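Cysteine desulfurase from Fervidobacterium islandicum probably uses pyridoxal-5'-phosphate to remove sulfur from L-cysteine, leaving alanine and passing the sulfur on through an enzyme-bound persulfide. Local coordinates of one contact, PDB 6A6E (chain A, 2.09 Å), residues Y61-R66 and A285-I290, beside the matching contact of the related cysteine desulfurase from Thermococcus onnurineus, PDB 5B89 (chain B, 1.50 Å), residues R64-R69 and A286-I291. One frame, after least-squares fit of the local backbone (RMSD 0.80 Å); residues are numbered along the deposited sequences.

Structure 1 (6A6E); sequences YSNIHR and AGTQHI. With PLP (pyridoxal-5'-phosphate), chain C.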
loop_
_atom_site.group_PDB
_atom_site.type_symbol
_atom_site.label_atom_id
_atom_site.label_comp_id
_atom_site.label_asym_id
_atom_site.label_seq_id
_atom_site.Cartn_x
_atom_site.Cartn_y
_atom_site.Cartn_z
ATOM N N TYR A 61 13.871 -11.309 -5.531
ATOM C CA TYR A 61 12.904 -10.866 -4.509
ATOM C C TYR A 61 13.142 -11.517 -3.164
ATOM O O TYR A 61 13.370 -12.704 -3.098
ATOM C CB TYR A 61 11.477 -11.190 -4.970
ATOM C CG TYR A 61 10.499 -10.882 -3.877
ATOM C CD1 TYR A 61 10.032 -9.590 -3.713
ATOM C CD2 TYR A 61 10.166 -11.823 -2.915
ATOM C CE1 TYR A 61 9.187 -9.277 -2.675
ATOM C CE2 TYR A 61 9.337 -11.509 -1.874
ATOM C CZ TYR A 61 8.842 -10.228 -1.782
ATOM O OH TYR A 61 8.014 -9.849 -0.754
ATOM N N SER A 62 13.083 -10.717 -2.110
ATOM C CA SER A 62 13.006 -11.145 -0.742
ATOM C C SER A 62 12.697 -9.913 0.071
ATOM O O SER A 62 12.672 -8.849 -0.457
ATOM C CB SER A 62 14.349 -11.655 -0.206
ATOM O OG SER A 62 14.583 -12.968 -0.584
ATOM N N ASN A 63 12.499 -10.058 1.374
ATOM C CA ASN A 63 12.234 -8.887 2.198
ATOM C C ASN A 63 13.549 -8.152 2.389
ATOM O O ASN A 63 14.635 -8.737 2.281
ATOM C CB ASN A 63 11.576 -9.242 3.526
ATOM C CG ASN A 63 10.660 -8.097 4.022
ATOM O OD1 ASN A 63 10.894 -6.895 3.675
ATOM N ND2 ASN A 63 9.624 -8.442 4.801
ATOM N N ILE A 64 13.463 -6.876 2.665
ATOM C CA ILE A 64 14.611 -6.019 2.554
ATOM C C ILE A 64 15.092 -5.459 3.901
ATOM O O ILE A 64 14.376 -5.512 4.882
ATOM C CB ILE A 64 14.257 -4.843 1.652
ATOM C CG1 ILE A 64 13.001 -4.094 2.102
ATOM C CG2 ILE A 64 14.063 -5.325 0.247
ATOM C CD1 ILE A 64 12.905 -2.753 1.352
ATOM N N HIS A 65 16.245 -4.835 3.890
ATOM C CA HIS A 65 16.967 -4.329 5.089
ATOM C C HIS A 65 17.527 -5.545 5.899
ATOM O O HIS A 65 17.054 -6.663 5.742
ATOM C CB HIS A 65 16.120 -3.370 5.995
ATOM C CG HIS A 65 15.421 -2.287 5.243
ATOM N ND1 HIS A 65 16.098 -1.402 4.431
ATOM C CD2 HIS A 65 14.105 -1.965 5.134
ATOM C CE1 HIS A 65 15.239 -0.589 3.844
ATOM N NE2 HIS A 65 14.026 -0.884 4.277
ATOM N N ARG A 66 18.546 -5.312 6.720
ATOM C CA ARG A 66 19.189 -6.407 7.528
ATOM C C ARG A 66 19.509 -7.556 6.603
ATOM O O ARG A 66 19.134 -8.718 6.860
ATOM C CB ARG A 66 18.258 -6.922 8.676
ATOM C CG ARG A 66 18.100 -5.988 9.887
ATOM C CD ARG A 66 16.966 -6.430 10.860
ATOM N NE ARG A 66 15.611 -6.005 10.431
ATOM C CZ ARG A 66 15.226 -4.723 10.302
ATOM N NH1 ARG A 66 16.064 -3.737 10.587
ATOM N NH2 ARG A 66 14.003 -4.404 9.886
ATOM N N ALA A 285 6.908 2.080 8.065
ATOM C CA ALA A 285 6.557 1.077 9.034
ATOM C C ALA A 285 6.196 -0.236 8.376
ATOM O O ALA A 285 5.300 -0.285 7.547
ATOM C CB ALA A 285 5.424 1.585 9.927
ATOM N N GLY A 286 6.926 -1.283 8.734
ATOM C CA GLY A 286 6.715 -2.627 8.200
ATOM C C GLY A 286 7.134 -2.767 6.726
ATOM O O GLY A 286 7.767 -1.920 6.130
ATOM N N THR A 287 6.787 -3.864 6.141
ATOM C CA THR A 287 7.195 -4.127 4.751
ATOM C C THR A 287 6.430 -3.186 3.796
ATOM O O THR A 287 5.176 -3.161 3.750
ATOM C CB THR A 287 6.930 -5.611 4.393
ATOM O OG1 THR A 287 7.513 -6.467 5.382
ATOM C CG2 THR A 287 7.522 -5.921 3.028
ATOM N N GLN A 288 7.184 -2.429 3.028
ATOM C CA GLN A 288 6.590 -1.525 2.097
ATOM C C GLN A 288 6.202 -2.282 0.809
ATOM O O GLN A 288 6.429 -3.494 0.697
ATOM C CB GLN A 288 7.584 -0.411 1.834
ATOM C CG GLN A 288 7.823 0.453 3.050
ATOM C CD GLN A 288 6.538 1.021 3.641
ATOM O OE1 GLN A 288 5.786 1.749 2.968
ATOM N NE2 GLN A 288 6.261 0.659 4.919
ATOM N N HIS A 289 5.660 -1.568 -0.164
ATOM C CA HIS A 289 5.385 -2.150 -1.479
ATOM C C HIS A 289 6.672 -2.205 -2.272
ATOM O O HIS A 289 6.910 -1.404 -3.182
ATOM C CB HIS A 289 4.259 -1.405 -2.206
ATOM C CG HIS A 289 3.834 -2.021 -3.503
ATOM N ND1 HIS A 289 4.288 -3.250 -3.924
ATOM C CD2 HIS A 289 2.934 -1.603 -4.434
ATOM C CE1 HIS A 289 3.661 -3.567 -5.050
ATOM N NE2 HIS A 289 2.886 -2.560 -5.402
ATOM N N ILE A 290 7.495 -3.187 -1.909
ATOM C CA ILE A 290 8.864 -3.261 -2.376
ATOM C C ILE A 290 8.882 -3.279 -3.903
ATOM O O ILE A 290 9.597 -2.516 -4.522
ATOM C CB ILE A 290 9.592 -4.524 -1.862
ATOM C CG1 ILE A 290 9.693 -4.518 -0.311
ATOM C CG2 ILE A 290 10.979 -4.644 -2.439
ATOM C CD1 ILE A 290 10.021 -5.921 0.162
HETATM N N1 PLP C . 3.538 -9.811 12.696
HETATM C C2 PLP C . 4.200 -10.956 12.545
HETATM C C2A PLP C . 4.043 -12.069 13.511
HETATM C C3 PLP C . 5.019 -11.158 11.317
HETATM O O3 PLP C . 5.631 -12.342 11.069
HETATM C C4 PLP C . 5.084 -10.039 10.364
HETATM C C4A PLP C . 5.837 -10.187 9.139
HETATM C C5 PLP C . 4.383 -8.765 10.717
HETATM C C6 PLP C . 3.640 -8.741 11.892
HETATM C C5A PLP C . 4.487 -7.540 9.819
HETATM O O4P PLP C . 4.110 -7.700 8.471
HETATM P P PLP C . 4.358 -6.580 7.298
HETATM O O1P PLP C . 3.434 -5.488 7.722
HETATM O O2P PLP C . 3.914 -7.337 6.076
HETATM O O3P PLP C . 5.843 -6.307 7.439
#
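N63 meets T287 where the loop between helices 47-59 and 70-90 lies against that leading into helix 290-306. N63 ND2 donates a nearly straight bond (166°) to T287 OG1, 2.9 Å away in the amide plane. T287 OG1 (2.7 Å) and N donate to PLP O3P, so this subunit holds the phosphate of a cofactor also bound by S233 and H235 of the second subunit, as in class-V aminotransferase-fold dimers. I64 faces I290 tip to tip. Beyond CB, CG2 lies 4.1 Å from I290 CD1; CG1, between backbone N and carbonyl carbon (chi1 54°), lies 4.0 Å from the same methyl; CD1 reaches I290 CG1. Y61 OH hydrogen-bonds to S42 OG of the second subunit, S62 OG to Y61 O, Q288 NE2 to G286 O (3.2 Å). N-cap H289 hydrogen-bonds through ND1 to T241 OG1 of that subunit.

Comparison
The shared frame of the site is the threonine that holds the PLP phosphate: T287(A) and T288(B) keep their place, PLP is bound in both, and I290(A) and I291(B) also coincide within the error.

At the dimer interface the aromatic ring of Y61(A) gives way to the buried guanidinium side chain of R64(B). The CB atoms stand 1.5 Å apart after superposition, and ring atoms CG, CD1, CE1 and CE2 of Y61(A) have no counterpart, while CD, NE, CZ and NH1 of R64(B) follow another path. The polar ends nevertheless converge, OH of Y61(A) and NH2 of R64(B) falling 1.0 Å apart, so a buried hydroxyl is replaced by one corner of a guanidinium group. Next to it, the exchange of S62(A) for A65(B) removes OG and with it the 2.8 Å bond from S62(A) OG to Y61(A) O.

I64(A) loses its terminal CD1 in V67(B), yet both branches remain: CG1 of I64(A) is matched by CG2 of V67(B), 0.8 Å apart, and CG2 of I64(A) by CG1 of V67(B). The touch on I290(A) or I291(B) is kept despite the missing methyl. Structure 2 alone has a contact from CD of P289(B) to CG2 of V67(B), 4.1 Å, which may make up in part for that methyl; in structure 1, CB of Q288(A) comes no closer than 5.8 Å to CD1 of I64(A).

This apolar contact comes with a polar loss. The amide of Q288(A) is absent, and so are its bond from NE2 to G286(A) O (3.2 Å) and its close approach to A285(A) O; the ring of P289(B) probably stiffens the loop instead. At the N-cap position, H289(A) loses CE1 and NE2 in N290(B), whose OD1 falls near ND1 of the imidazole, 0.9 Å apart.

Structure 2 (5B89); sequences RANVHR and AGTPNI. With PLP (pyridoxal-5'-phosphate), chain D.
N66 ND2 donates a nearly straight bond (166°) to T288 OG1, 3.0 Å away in the amide plane. T288 OG1 (2.7 Å) and N donate to PLP O1P, so this subunit holds the phosphate of a cofactor also bound by S233 and H235 of the second subunit, as in class-V aminotransferase-fold dimers. V67 faces I291 tip to tip. Beyond its CB, CG1 lies 3.8 Å from CD1 of I291, while CG2, between backbone N and carbonyl carbon, lies 4.1 Å from P289 CD, so both methyls of V67 are packed on apolar atoms. R64 extends to the second subunit, where NH2 hydrogen-bonds to T45 OG1 and NE to T48 OG1, and A65 follows with a bare methyl. N290 occupies the N-cap position, where its OD1 accepts from G293 N and also hydrogen-bonds to T242 OG1 of that subunit.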
loop_
_atom_site.group_PDB
_atom_site.type_symbol
_atom_site.label_atom_id
_atom_site.label_comp_id
_atom_site.label_asym_id
_atom_site.label_seq_id
_atom_site.Cartn_x
_atom_site.Cartn_y
_atom_site.Cartn_z
ATOM N N ARG B 64 13.400 -11.917 -5.330
ATOM C CA ARG B 64 12.334 -11.753 -4.398
ATOM C C ARG B 64 12.725 -11.992 -2.962
ATOM O O ARG B 64 13.104 -13.079 -2.594
ATOM C CB ARG B 64 11.177 -12.678 -4.837
ATOM C CG ARG B 64 9.907 -12.537 -4.033
ATOM C CD ARG B 64 9.148 -11.232 -4.194
ATOM N NE ARG B 64 7.870 -11.453 -3.563
ATOM C CZ ARG B 64 7.528 -11.140 -2.339
ATOM N NH1 ARG B 64 6.401 -11.607 -1.867
ATOM N NH2 ARG B 64 8.266 -10.364 -1.599
ATOM N N ALA B 65 12.580 -10.960 -2.150
ATOM C CA ALA B 65 12.871 -11.047 -0.760
ATOM C C ALA B 65 12.443 -9.787 -0.074
ATOM O O ALA B 65 12.155 -8.883 -0.717
ATOM C CB ALA B 65 14.375 -11.243 -0.558
ATOM N N ASN B 66 12.460 -9.824 1.242
ATOM C CA ASN B 66 12.171 -8.696 2.073
ATOM C C ASN B 66 13.483 -7.890 2.230
ATOM O O ASN B 66 14.517 -8.371 1.938
ATOM C CB ASN B 66 11.538 -9.073 3.416
ATOM C CG ASN B 66 10.547 -8.031 3.888
ATOM O OD1 ASN B 66 10.765 -6.857 3.695
ATOM N ND2 ASN B 66 9.521 -8.454 4.541
ATOM N N VAL B 67 13.374 -6.660 2.688
ATOM C CA VAL B 67 14.531 -5.811 2.794
ATOM C C VAL B 67 15.106 -5.779 4.175
ATOM O O VAL B 67 15.186 -6.778 4.804
ATOM C CB VAL B 67 14.210 -4.416 2.250
ATOM C CG1 VAL B 67 13.950 -4.513 0.781
ATOM C CG2 VAL B 67 12.977 -3.803 2.892
ATOM N N HIS B 68 15.557 -4.641 4.616
ATOM C CA HIS B 68 16.117 -4.528 5.961
ATOM C C HIS B 68 17.370 -5.334 6.222
ATOM O O HIS B 68 17.549 -5.833 7.300
ATOM C CB HIS B 68 15.075 -4.794 7.038
ATOM C CG HIS B 68 14.041 -3.708 7.137
ATOM N ND1 HIS B 68 14.294 -2.473 7.698
ATOM C CD2 HIS B 68 12.764 -3.665 6.699
ATOM C CE1 HIS B 68 13.209 -1.728 7.616
ATOM N NE2 HIS B 68 12.273 -2.428 6.997
ATOM N N ARG B 69 18.208 -5.402 5.205
ATOM C CA ARG B 69 19.496 -6.050 5.244
ATOM C C ARG B 69 19.576 -7.411 5.913
ATOM O O ARG B 69 20.439 -7.645 6.738
ATOM C CB ARG B 69 20.545 -5.099 5.843
ATOM C CG ARG B 69 20.928 -3.960 4.908
ATOM C CD ARG B 69 21.564 -4.397 3.568
ATOM N NE ARG B 69 21.974 -3.232 2.771
ATOM C CZ ARG B 69 22.296 -3.256 1.484
ATOM N NH1 ARG B 69 22.243 -4.404 0.816
ATOM N NH2 ARG B 69 22.612 -2.115 0.852
ATOM N N ALA B 286 6.359 1.928 8.344
ATOM C CA ALA B 286 5.976 0.831 9.211
ATOM C C ALA B 286 5.657 -0.424 8.390
ATOM O O ALA B 286 4.888 -0.321 7.427
ATOM C CB ALA B 286 4.778 1.255 10.008
ATOM N N GLY B 287 6.324 -1.508 8.697
ATOM C CA GLY B 287 6.052 -2.799 8.053
ATOM C C GLY B 287 6.724 -2.930 6.747
ATOM O O GLY B 287 7.415 -1.985 6.231
ATOM N N THR B 288 6.598 -4.038 6.101
ATOM C CA THR B 288 7.209 -4.282 4.852
ATOM C C THR B 288 6.766 -3.287 3.811
ATOM O O THR B 288 5.596 -3.151 3.531
ATOM C CB THR B 288 6.832 -5.696 4.327
ATOM O OG1 THR B 288 7.225 -6.676 5.329
ATOM C CG2 THR B 288 7.415 -6.049 3.010
ATOM N N PRO B 289 7.700 -2.497 3.216
ATOM C CA PRO B 289 7.305 -1.603 2.158
ATOM C C PRO B 289 6.794 -2.194 0.929
ATOM O O PRO B 289 6.982 -3.415 0.745
ATOM C CB PRO B 289 8.537 -0.739 1.897
ATOM C CG PRO B 289 9.582 -1.354 2.730
ATOM C CD PRO B 289 9.140 -2.573 3.422
ATOM N N ASN B 290 6.221 -1.406 0.005
ATOM C CA ASN B 290 5.942 -1.919 -1.282
ATOM C C ASN B 290 7.202 -1.944 -2.118
ATOM O O ASN B 290 7.464 -1.051 -2.951
ATOM C CB ASN B 290 4.899 -1.099 -1.984
ATOM C CG ASN B 290 4.450 -1.682 -3.232
ATOM O OD1 ASN B 290 4.944 -2.704 -3.679
ATOM N ND2 ASN B 290 3.444 -1.031 -3.922
ATOM N N ILE B 291 8.010 -2.994 -1.876
ATOM C CA ILE B 291 9.325 -3.095 -2.494
ATOM C C ILE B 291 9.200 -3.123 -4.005
ATOM O O ILE B 291 9.875 -2.404 -4.774
ATOM C CB ILE B 291 10.040 -4.346 -1.982
ATOM C CG1 ILE B 291 10.169 -4.240 -0.503
ATOM C CG2 ILE B 291 11.387 -4.541 -2.693
ATOM C CD1 ILE B 291 10.374 -5.595 0.153
HETATM N N1 PLP D . 2.783 -9.495 12.579
HETATM C C2 PLP D . 3.313 -10.679 12.343
HETATM C C2A PLP D . 2.911 -11.840 13.254
HETATM C C3 PLP D . 4.259 -10.878 11.239
HETATM O O3 PLP D . 4.812 -12.066 10.939
HETATM C C4 PLP D . 4.490 -9.697 10.388
HETATM C C4A PLP D . 5.423 -9.733 9.186
HETATM C C5 PLP D . 3.793 -8.474 10.764
HETATM C C6 PLP D . 2.943 -8.393 11.814
HETATM C C5A PLP D . 4.022 -7.264 9.887
HETATM O O4P PLP D . 3.762 -7.658 8.463
HETATM P P PLP D . 4.106 -6.515 7.402
HETATM O O1P PLP D . 5.627 -6.389 7.484
HETATM O O2P PLP D . 3.518 -5.300 7.867
HETATM O O3P PLP D . 3.710 -7.053 6.120
HETATM O O HOH W 1 9.862 -1.512 7.322
#